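Local coordinates for probable quinone reductase Qor (NADPH:quinone reductase) (Zeta-crystallin homolog protein) (Mycobacterium tuberculosis, PDB 4RVU) that catalyses the transfer of electrons from NADPH to quinone substrates, at the interface of chains A and B. Coordinates in Å, arbitrary orientation; residue numbers count along the deposited sequence, not the author numbering. Chains: chain A/B, Probable quinone reductase Qor (NADPH:quinone reductase) (Zeta-crystallin homolog protein).

Contact 1: the interface of chains A and B. Residues chain A 244, 252-255; chain B 255-257.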
ATOM      1  N   LEU A 244       1.843   6.825  -5.116  1.00 15.98           N
ATOM      2  CA  LEU A 244       2.905   7.323  -5.994  1.00 16.20           C
ATOM      3  C   LEU A 244       2.573   6.886  -7.413  1.00 17.51           C
ATOM      4  O   LEU A 244       2.813   5.733  -7.782  1.00 17.30           O
ATOM      5  CB  LEU A 244       4.253   6.739  -5.559  1.00 16.51           C
ATOM      6  CG  LEU A 244       5.465   7.032  -6.449  1.00 16.88           C
ATOM      7  CD1 LEU A 244       5.760   8.531  -6.484  1.00 16.99           C
ATOM      8  CD2 LEU A 244       6.672   6.264  -5.955  1.00 17.57           C
ATOM      9  N   VAL A 252      11.758   7.545  -7.927  1.00 23.40           N
ATOM     10  CA  VAL A 252      11.904   7.453  -6.478  1.00 24.31           C
ATOM     11  C   VAL A 252      12.877   6.326  -6.115  1.00 23.48           C
ATOM     12  O   VAL A 252      12.690   5.182  -6.542  1.00 23.62           O
ATOM     13  CB  VAL A 252      10.543   7.188  -5.794  1.00 24.04           C
ATOM     14  CG1 VAL A 252      10.722   7.012  -4.300  1.00 22.67           C
ATOM     15  CG2 VAL A 252       9.574   8.330  -6.083  1.00 23.36           C
ATOM     16  N   PRO A 253      13.925   6.649  -5.337  1.00 21.78           N
ATOM     17  CA  PRO A 253      14.910   5.640  -4.921  1.00 21.46           C
ATOM     18  C   PRO A 253      14.251   4.568  -4.049  1.00 21.99           C
ATOM     19  O   PRO A 253      13.227   4.854  -3.424  1.00 22.29           O
ATOM     20  CB  PRO A 253      15.922   6.453  -4.098  1.00 22.34           C
ATOM     21  CG  PRO A 253      15.762   7.883  -4.594  1.00 22.76           C
ATOM     22  CD  PRO A 253      14.283   8.003  -4.869  1.00 22.72           C
ATOM     23  N   PRO A 254      14.818   3.350  -4.028  1.00 22.24           N
ATOM     24  CA  PRO A 254      14.300   2.237  -3.219  1.00 21.90           C
ATOM     25  C   PRO A 254      13.931   2.664  -1.793  1.00 21.76           C
ATOM     26  O   PRO A 254      14.696   3.376  -1.136  1.00 22.14           O
ATOM     27  CB  PRO A 254      15.467   1.254  -3.227  1.00 21.35           C
ATOM     28  CG  PRO A 254      16.072   1.438  -4.594  1.00 23.09           C
ATOM     29  CD  PRO A 254      15.950   2.928  -4.876  1.00 22.55           C
ATOM     30  N   VAL A 255      12.751   2.240  -1.339  1.00 20.05           N
ATOM     31  CA  VAL A 255      12.192   2.667  -0.056  1.00 19.17           C
ATOM     32  C   VAL A 255      12.298   1.568   0.996  1.00 19.13           C
ATOM     33  O   VAL A 255      11.700   0.502   0.840  1.00 19.35           O
ATOM     34  CB  VAL A 255      10.702   3.052  -0.212  1.00 18.88           C
ATOM     35  CG1 VAL A 255      10.099   3.451   1.124  1.00 19.51           C
ATOM     36  CG2 VAL A 255      10.533   4.187  -1.252  1.00 18.91           C
TER
ATOM     37  N   VAL B 255      12.858  -1.176  -1.193  1.00 19.40           N
ATOM     38  CA  VAL B 255      12.014  -1.667  -2.286  1.00 19.12           C
ATOM     39  C   VAL B 255      11.778  -0.586  -3.345  1.00 18.94           C
ATOM     40  O   VAL B 255      11.245   0.477  -3.033  1.00 20.00           O
ATOM     41  CB  VAL B 255      10.643  -2.169  -1.747  1.00 19.14           C
ATOM     42  CG1 VAL B 255       9.720  -2.575  -2.888  1.00 19.07           C
ATOM     43  CG2 VAL B 255      10.858  -3.361  -0.798  1.00 18.49           C
ATOM     44  N   ASP B 256      12.199  -0.854  -4.581  1.00 22.28           N
ATOM     45  CA  ASP B 256      11.943   0.057  -5.704  1.00 22.71           C
ATOM     46  C   ASP B 256      10.436   0.114  -5.884  1.00 21.32           C
ATOM     47  O   ASP B 256       9.824  -0.906  -6.157  1.00 21.71           O
ATOM     48  CB  ASP B 256      12.601  -0.485  -6.979  1.00 22.29           C
ATOM     49  CG  ASP B 256      12.351   0.398  -8.208  1.00 23.16           C
ATOM     50  OD1 ASP B 256      11.536   1.344  -8.151  1.00 23.47           O
ATOM     51  OD2 ASP B 256      12.978   0.131  -9.255  1.00 25.65           O
ATOM     52  N   PRO B 257       9.834   1.303  -5.720  1.00 20.16           N
ATOM     53  CA  PRO B 257       8.372   1.398  -5.817  1.00 21.28           C
ATOM     54  C   PRO B 257       7.814   0.885  -7.144  1.00 19.83           C
ATOM     55  O   PRO B 257       6.662   0.442  -7.191  1.00 20.50           O
ATOM     56  CB  PRO B 257       8.114   2.898  -5.684  1.00 21.29           C
ATOM     57  CG  PRO B 257       9.274   3.400  -4.854  1.00 20.99           C
ATOM     58  CD  PRO B 257      10.447   2.596  -5.349  1.00 21.56           C
TER
HETATM   59  O   HOH W   1      11.301   3.907  -8.526  1.00 30.02           O
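A:Val255 and B:Val255 face each other in extended, antiparallel backbones and exchange a pair of nearly straight hydrogen bonds, forming a small beta bridge between the chains. The amide N of A:Val255 donates to the carbonyl O of B:Val255 at 2.9 Å, and the N of B:Val255 returns the bond to the O of A:Val255 at 2.9 Å. Each donor stands well above the plane of the carbonyl it meets, by 56° and 61° respectively, and misses the lone-pair positions. The two bonds are each other's twins, so the bridge sits on the two-fold axis that relates the chains. Next to it, the CA of A:Pro254 rests 3.5 Å from the O of B:Val255, and its ring carbon CB approaches the backbone nitrogens of B:Val255 and B:Asp256.

The main apolar insertion comes from the ring of B:Pro257. Its outer carbon CG touches two valine branches, A:Val255 CG2 at 3.9 Å and A:Val252 CG1 at 3.9 Å, with both side chains running at about a right angle to the ring. The touching methyl of A:Val252 points away from its own backbone N (chi1 177°), whereas that of A:Val255 is the branch beside N. From the neighbouring side, the CD2 methyl of A:Leu244, at the end of strand 240-244, slants over B:Pro257 CB at 3.7 Å. A water molecule links the polar rim: it lies 2.7 Å from the carbonyl O of A:Val252 and 2.6 Å from the carboxylate OD1 of B:Asp256.

Backbone pairing thus probably helps set the register of the two chains, while the proline wedged among valine and leucine methyls adds apolar contact surface. With the proline and water contacts repeated on the other side of the axis, the site would join the cofactor-binding halves of two subunits, probably helping to hold a dimer together.

Contact 2: the interface of chains A and B. Residues chain A 261, 265; chain B 55, 270-272, 275.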
ATOM      1  N   ASN A 261       6.413   2.119   8.377  1.00 18.68           N
ATOM      2  CA  ASN A 261       6.064   1.896   9.765  1.00 18.93           C
ATOM      3  C   ASN A 261       6.211   3.213  10.528  1.00 18.74           C
ATOM      4  O   ASN A 261       5.260   3.712  11.103  1.00 18.48           O
ATOM      5  CB  ASN A 261       6.985   0.799  10.324  1.00 18.58           C
ATOM      6  CG  ASN A 261       6.715   0.467  11.784  1.00 19.36           C
ATOM      7  OD1 ASN A 261       5.888   1.098  12.451  1.00 20.16           O
ATOM      8  ND2 ASN A 261       7.429  -0.532  12.294  1.00 18.89           N
ATOM      9  N   SER A 265       2.369   3.430   9.986  1.00 15.54           N
ATOM     10  CA  SER A 265       1.800   2.189   9.425  1.00 15.06           C
ATOM     11  C   SER A 265       0.983   2.516   8.183  1.00 15.39           C
ATOM     12  O   SER A 265      -0.198   2.156   8.066  1.00 14.97           O
ATOM     13  CB  SER A 265       0.941   1.446  10.453  1.00 16.17           C
ATOM     14  OG  SER A 265       1.725   0.991  11.543  1.00 15.23           O
TER
ATOM     15  N   TYR B  55      15.962  -2.522  16.628  1.00 21.92           N
ATOM     16  CA  TYR B  55      15.022  -1.513  17.097  1.00 22.37           C
ATOM     17  C   TYR B  55      15.704  -0.776  18.238  1.00 23.27           C
ATOM     18  O   TYR B  55      15.878  -1.337  19.321  1.00 22.83           O
ATOM     19  CB  TYR B  55      13.737  -2.167  17.616  1.00 22.32           C
ATOM     20  CG  TYR B  55      12.774  -2.634  16.548  1.00 22.98           C
ATOM     21  CD1 TYR B  55      13.162  -2.713  15.215  1.00 23.28           C
ATOM     22  CD2 TYR B  55      11.466  -2.983  16.872  1.00 22.57           C
ATOM     23  CE1 TYR B  55      12.277  -3.141  14.234  1.00 23.26           C
ATOM     24  CE2 TYR B  55      10.571  -3.397  15.892  1.00 23.46           C
ATOM     25  CZ  TYR B  55      10.985  -3.473  14.581  1.00 23.34           C
ATOM     26  OH  TYR B  55      10.103  -3.886  13.611  1.00 23.23           O
ATOM     27  N   ARG B 270       3.744  -1.573   6.037  1.00 16.41           N
ATOM     28  CA  ARG B 270       4.519  -2.148   7.146  1.00 16.63           C
ATOM     29  C   ARG B 270       3.911  -1.690   8.467  1.00 16.71           C
ATOM     30  O   ARG B 270       4.317  -0.672   9.019  1.00 17.66           O
ATOM     31  CB  ARG B 270       5.990  -1.719   7.069  1.00 16.85           C
ATOM     32  CG  ARG B 270       6.978  -2.755   7.608  1.00 16.63           C
ATOM     33  CD  ARG B 270       6.716  -3.108   9.062  1.00 16.99           C
ATOM     34  NE  ARG B 270       7.661  -4.091   9.587  1.00 16.22           N
ATOM     35  CZ  ARG B 270       7.654  -4.532  10.842  1.00 17.47           C
ATOM     36  NH1 ARG B 270       6.749  -4.090  11.701  1.00 16.85           N
ATOM     37  NH2 ARG B 270       8.559  -5.417  11.241  1.00 17.13           N
ATOM     38  N   PRO B 271       2.931  -2.450   8.982  1.00 15.41           N
ATOM     39  CA  PRO B 271       2.189  -2.003  10.163  1.00 15.30           C
ATOM     40  C   PRO B 271       2.882  -2.323  11.492  1.00 15.88           C
ATOM     41  O   PRO B 271       3.732  -3.218  11.570  1.00 15.36           O
ATOM     42  CB  PRO B 271       0.870  -2.768  10.042  1.00 15.71           C
ATOM     43  CG  PRO B 271       1.282  -4.093   9.379  1.00 16.23           C
ATOM     44  CD  PRO B 271       2.347  -3.669   8.378  1.00 16.24           C
ATOM     45  N   SER B 272       2.518  -1.560  12.519  1.00 18.98           N
ATOM     46  CA  SER B 272       2.996  -1.769  13.887  1.00 19.81           C
ATOM     47  C   SER B 272       1.788  -1.787  14.803  1.00 19.04           C
ATOM     48  O   SER B 272       0.890  -0.964  14.649  1.00 19.59           O
ATOM     49  CB  SER B 272       3.923  -0.618  14.293  1.00 20.13           C
ATOM     50  OG  SER B 272       4.189  -0.620  15.685  1.00 22.46           O
ATOM     51  N   HIS B 275       0.063   1.446  16.178  1.00 17.82           N
ATOM     52  CA  HIS B 275      -0.874   2.269  15.429  1.00 17.63           C
ATOM     53  C   HIS B 275      -2.272   1.663  15.374  1.00 17.58           C
ATOM     54  O   HIS B 275      -3.167   2.234  14.746  1.00 17.66           O
ATOM     55  CB  HIS B 275      -0.337   2.541  14.012  1.00 17.78           C
ATOM     56  CG  HIS B 275       0.939   3.326  13.994  1.00 18.31           C
ATOM     57  ND1 HIS B 275       2.100   2.849  13.426  1.00 18.49           N
ATOM     58  CD2 HIS B 275       1.241   4.550  14.493  1.00 19.03           C
ATOM     59  CE1 HIS B 275       3.061   3.748  13.570  1.00 19.08           C
ATOM     60  NE2 HIS B 275       2.566   4.790  14.215  1.00 18.94           N
TER
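The side-chain amide of A:Asn261 and the guanidinium of B:Arg270 lie in nearly parallel planes, 8° apart, but the guanidinium is displaced past the ND2 end, so the two groups scarcely overlap; the side chains run side by side and point the same way. ND2 of A:Asn261 is 3.7 Å from NH1 of B:Arg270. The face turned to chain B meets the carbonyl O of B:Arg270, 3.3 Å from CB of A:Asn261, and CB of B:Ser272 near the amide oxygen; the opposite face is turned to the residue's own backbone C and O. At the edges, the imidazole of B:His275 stands beyond OD1, its ring almost perpendicular to the amide (81°), and the hydroxyl of B:Tyr55 sits more remotely beyond ND2. With CG anti to its N (chi1 -180°), the amide reaches out from helix 258-262 over chain B.

The polar grip is centred on the hydroxyl OG of A:Ser265. It accepts a bent hydrogen bond from the backbone N of B:Ser272 at 2.8 Å and shares another, of undecided direction, with ND1 of B:His275 at 2.7 Å. The hydroxyl sits somewhat off the imidazole plane, and CB of A:Ser265 lies farther to that side. The neighbouring ring carbon, CE1, touches the backbone O of A:Asn261 at 3.3 Å, placing the imidazole against both chain A residues.

Within chain B, a bent hydrogen bond from NH1 of B:Arg270 to the O of B:Pro271 at 3.1 Å would help keep the guanidinium beside the amide. B:Pro271 also belongs to the NADPH-binding site, so the contact braces a cofactor-lining segment against the neighbouring subunit and may couple packing to that pocket.

Contact 1 and contact 2 are parts of one two-fold symmetric interface, with the centres of their C-alpha atoms about 18 Å apart. They share no residue, but both draw on the stretch around helix 258-262: contact 1 uses the segment just ahead of it, and contact 2 sets the helix and the loop after it in one subunit against the 270-275 segment of the other. Exchanging the chains repeats the side-chain contacts of both. Contact 1 lies on the two-fold axis, and contact 2 farther out, towards the partner's NADPH site. Together they probably fix the relative placement of the subunits.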